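Local structure of PadR family transcriptional regulator (Streptococcus pneumoniae, 5ZQH) at residues 55-60 with 72-78. The protein probably binds operator DNA as a dimeric PadR-family (subfamily-2) regulator that controls transcription in Streptococcus pneumoniae. Sequence-based numbering, arbitrary orientation.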
ATOM      1  N   GLN A  55       6.083 -12.494  15.300  1.00 13.56           N
ATOM      2  CA  GLN A  55       6.941 -11.978  16.380  1.00 13.53           C
ATOM      3  C   GLN A  55       7.321 -10.496  16.190  1.00 13.37           C
ATOM      4  O   GLN A  55       8.414 -10.074  16.559  1.00 13.28           O
ATOM      5  CB  GLN A  55       8.184 -12.874  16.602  1.00 13.67           C
ATOM      6  CG  GLN A  55       7.894 -14.241  17.216  1.00 13.85           C
ATOM      7  CD  GLN A  55       9.095 -15.177  17.194  1.00 14.04           C
ATOM      8  OE1 GLN A  55      10.228 -14.777  17.491  1.00 14.19           O
ATOM      9  NE2 GLN A  55       8.851 -16.439  16.848  1.00 14.05           N
ATOM     10  N   TRP A  56       6.403  -9.721  15.609  1.00 13.21           N
ATOM     11  CA  TRP A  56       6.566  -8.272  15.457  1.00 13.08           C
ATOM     12  C   TRP A  56       6.012  -7.564  16.688  1.00 13.12           C
ATOM     13  O   TRP A  56       6.552  -6.551  17.135  1.00 12.99           O
ATOM     14  CB  TRP A  56       5.849  -7.774  14.199  1.00 13.01           C
ATOM     15  CG  TRP A  56       6.416  -8.259  12.873  1.00 12.96           C
ATOM     16  CD1 TRP A  56       7.411  -9.184  12.676  1.00 12.93           C
ATOM     17  CD2 TRP A  56       5.978  -7.865  11.565  1.00 12.89           C
ATOM     18  NE1 TRP A  56       7.626  -9.374  11.333  1.00 12.88           N
ATOM     19  CE2 TRP A  56       6.762  -8.580  10.626  1.00 12.89           C
ATOM     20  CE3 TRP A  56       5.006  -6.970  11.093  1.00 12.86           C
ATOM     21  CZ2 TRP A  56       6.598  -8.431   9.240  1.00 12.83           C
ATOM     22  CZ3 TRP A  56       4.843  -6.820   9.708  1.00 12.85           C
ATOM     23  CH2 TRP A  56       5.641  -7.546   8.802  1.00 12.85           C
ATOM     24  N   ILE A  57       4.918  -8.104  17.222  1.00 13.29           N
ATOM     25  CA  ILE A  57       4.309  -7.624  18.466  1.00 13.42           C
ATOM     26  C   ILE A  57       4.140  -8.781  19.459  1.00 13.61           C
ATOM     27  O   ILE A  57       4.228  -9.951  19.076  1.00 13.65           O
ATOM     28  CB  ILE A  57       2.955  -6.898  18.223  1.00 13.33           C
ATOM     29  CG1 ILE A  57       1.903  -7.860  17.643  1.00 13.26           C
ATOM     30  CG2 ILE A  57       3.154  -5.661  17.350  1.00 13.23           C
ATOM     31  CD1 ILE A  57       0.480  -7.337  17.651  1.00 13.22           C
ATOM     32  N   ARG A  58       3.909  -8.450  20.726  1.00 13.91           N
ATOM     33  CA  ARG A  58       3.601  -9.457  21.737  1.00 14.17           C
ATOM     34  C   ARG A  58       2.379  -9.084  22.564  1.00 14.32           C
ATOM     35  O   ARG A  58       2.172  -7.908  22.884  1.00 14.27           O
ATOM     36  CB  ARG A  58       4.816  -9.760  22.629  1.00 14.43           C
ATOM     37  CG  ARG A  58       5.318  -8.626  23.521  1.00 14.58           C
ATOM     38  CD  ARG A  58       6.607  -9.028  24.221  1.00 14.87           C
ATOM     39  NE  ARG A  58       6.427 -10.108  25.200  1.00 15.10           N
ATOM     40  CZ  ARG A  58       6.732 -10.028  26.499  1.00 15.30           C
ATOM     41  NH1 ARG A  58       7.243  -8.918  27.018  1.00 15.40           N
ATOM     42  NH2 ARG A  58       6.527 -11.073  27.295  1.00 15.35           N
ATOM     43  N   GLY A  59       1.577 -10.099  22.891  1.00 14.51           N
ATOM     44  CA  GLY A  59       0.390  -9.940  23.732  1.00 14.68           C
ATOM     45  C   GLY A  59       0.619 -10.470  25.132  1.00 14.88           C
ATOM     46  O   GLY A  59       0.979 -11.634  25.309  1.00 14.89           O
ATOM     47  N   ASP A  60       0.425  -9.599  26.121  1.00 15.12           N
ATOM     48  CA  ASP A  60       0.552  -9.959  27.540  1.00 15.43           C
ATOM     49  C   ASP A  60      -0.680  -9.507  28.323  1.00 15.63           C
ATOM     50  O   ASP A  60      -1.208  -8.414  28.089  1.00 15.71           O
ATOM     51  CB  ASP A  60       1.825  -9.352  28.151  1.00 15.45           C
ATOM     52  CG  ASP A  60       3.099  -9.853  27.481  1.00 15.45           C
ATOM     53  OD1 ASP A  60       3.455 -11.041  27.641  1.00 15.52           O
ATOM     54  OD2 ASP A  60       3.754  -9.051  26.795  1.00 15.50           O
ATOM     55  N   TYR A  72      -2.745  -6.827  26.217  1.00 12.36           N
ATOM     56  CA  TYR A  72      -2.079  -5.642  25.679  1.00 12.23           C
ATOM     57  C   TYR A  72      -0.973  -6.009  24.695  1.00 12.09           C
ATOM     58  O   TYR A  72      -0.115  -6.842  24.987  1.00 12.07           O
ATOM     59  CB  TYR A  72      -1.509  -4.781  26.808  1.00 12.32           C
ATOM     60  CG  TYR A  72      -2.512  -3.874  27.474  1.00 12.36           C
ATOM     61  CD1 TYR A  72      -3.270  -4.319  28.564  1.00 12.43           C
ATOM     62  CD2 TYR A  72      -2.700  -2.563  27.029  1.00 12.38           C
ATOM     63  CE1 TYR A  72      -4.185  -3.485  29.196  1.00 12.46           C
ATOM     64  CE2 TYR A  72      -3.618  -1.722  27.646  1.00 12.44           C
ATOM     65  CZ  TYR A  72      -4.356  -2.190  28.732  1.00 12.46           C
ATOM     66  OH  TYR A  72      -5.269  -1.363  29.347  1.00 12.58           O
ATOM     67  N   PHE A  73      -1.010  -5.377  23.527  1.00 11.93           N
ATOM     68  CA  PHE A  73       0.003  -5.571  22.502  1.00 11.88           C
ATOM     69  C   PHE A  73       1.071  -4.480  22.569  1.00 11.86           C
ATOM     70  O   PHE A  73       0.753  -3.290  22.636  1.00 11.87           O
ATOM     71  CB  PHE A  73      -0.631  -5.624  21.107  1.00 11.80           C
ATOM     72  CG  PHE A  73      -1.612  -6.747  20.926  1.00 11.77           C
ATOM     73  CD1 PHE A  73      -1.169  -8.067  20.750  1.00 11.74           C
ATOM     74  CD2 PHE A  73      -2.989  -6.495  20.929  1.00 11.69           C
ATOM     75  CE1 PHE A  73      -2.076  -9.106  20.586  1.00 11.68           C
ATOM     76  CE2 PHE A  73      -3.898  -7.535  20.762  1.00 11.65           C
ATOM     77  CZ  PHE A  73      -3.441  -8.839  20.590  1.00 11.64           C
ATOM     78  N   SER A  74       2.330  -4.912  22.576  1.00 11.85           N
ATOM     79  CA  SER A  74       3.503  -4.025  22.523  1.00 11.83           C
ATOM     80  C   SER A  74       4.485  -4.530  21.460  1.00 11.77           C
ATOM     81  O   SER A  74       4.505  -5.730  21.148  1.00 11.92           O
ATOM     82  CB  SER A  74       4.186  -3.955  23.888  1.00 11.81           C
ATOM     83  OG  SER A  74       4.536  -5.253  24.333  1.00 11.83           O
ATOM     84  N   LEU A  75       5.293  -3.622  20.914  1.00 11.57           N
ATOM     85  CA  LEU A  75       6.249  -3.970  19.859  1.00 11.43           C
ATOM     86  C   LEU A  75       7.428  -4.826  20.331  1.00 11.32           C
ATOM     87  O   LEU A  75       7.999  -4.594  21.397  1.00 11.26           O
ATOM     88  CB  LEU A  75       6.773  -2.710  19.155  1.00 11.45           C
ATOM     89  CG  LEU A  75       5.876  -1.877  18.233  1.00 11.42           C
ATOM     90  CD1 LEU A  75       6.681  -0.704  17.708  1.00 11.38           C
ATOM     91  CD2 LEU A  75       5.307  -2.676  17.067  1.00 11.41           C
ATOM     92  N   MET A  76       7.759  -5.829  19.519  1.00 11.23           N
ATOM     93  CA  MET A  76       8.970  -6.634  19.675  1.00 11.12           C
ATOM     94  C   MET A  76      10.100  -5.870  18.977  1.00 10.99           C
ATOM     95  O   MET A  76       9.866  -4.790  18.418  1.00 10.99           O
ATOM     96  CB  MET A  76       8.779  -7.998  19.008  1.00 11.18           C
ATOM     97  CG  MET A  76       9.169  -9.211  19.834  1.00 11.25           C
ATOM     98  SD  MET A  76       7.715 -10.203  20.228  1.00 11.37           S
ATOM     99  CE  MET A  76       8.449 -11.787  20.634  1.00 11.36           C
ATOM    100  N   LYS A  77      11.311  -6.432  18.999  1.00 10.81           N
ATOM    101  CA  LYS A  77      12.466  -5.833  18.316  1.00 10.65           C
ATOM    102  C   LYS A  77      12.231  -5.708  16.804  1.00 10.52           C
ATOM    103  O   LYS A  77      12.506  -4.659  16.218  1.00 10.48           O
ATOM    104  CB  LYS A  77      13.755  -6.612  18.618  1.00 10.65           C
ATOM    105  N   GLU A  78      11.702  -6.770  16.197  1.00 10.38           N
ATOM    106  CA  GLU A  78      11.348  -6.777  14.777  1.00 10.30           C
ATOM    107  C   GLU A  78      10.253  -5.781  14.393  1.00 10.14           C
ATOM    108  O   GLU A  78      10.328  -5.168  13.331  1.00 10.10           O
ATOM    109  CB  GLU A  78      10.978  -8.189  14.322  1.00 10.40           C
ATOM    110  CG  GLU A  78      12.028  -8.820  13.419  1.00 10.57           C
ATOM    111  CD  GLU A  78      11.686  -8.674  11.947  1.00 10.64           C
ATOM    112  OE1 GLU A  78      10.852  -9.475  11.467  1.00 10.72           O
ATOM    113  OE2 GLU A  78      12.244  -7.774  11.267  1.00 10.66           O
TER
HETATM  114  O   HOH W   1       2.663  -6.574  25.733  1.00 15.47           O
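I57 fits between two side chains of the neighbouring strand: its CD1 rests against F73 CD1 at 3.6 Å, while its CG2 meets L75 CD2 at 3.7 Å. With chi1 at 64°, CG1 lies between the backbone N and the carbonyl carbon and carries CD1 to the phenyl ring; CG2 is left to face the leucine. G59, with no side chain, brings its CA to 3.9 Å from F73 CD1. This face is the tight one, closed by L48 and L51 of helix 45-53 and by L14 of helix 3-19. Antiparallel backbone bonds pair R58 with S74 and D60 with Y72; R58 N donates to S74 O over 2.8 Å. The other face is looser and more polar. There R58 CG lies 3.6 Å from S74 OG, and the guanidinium is covered on one face by the D60 carboxylate, an ion pair held by charge without a directed N-H. A water bonded to S74 OG, Y72 O and D60 OD2 bridges the strands. Beyond the strand pairing, M76 N reaches W56 O from above the carbonyl plane, and M76 CB packs 3.2 Å from Q55 O. The E78 carboxylate stands nearly perpendicular to the buried W56 indole (88°), with OE1 3.2 Å from NE1. Q55, just past helix 45-53, takes a positive phi and completes a Schellman motif at its C-terminal end, and helix 77-101 begins just past M76, so the contact spans the base of the beta hairpin, the wing of the winged helix-turn-helix fold characteristic of PadR regulators.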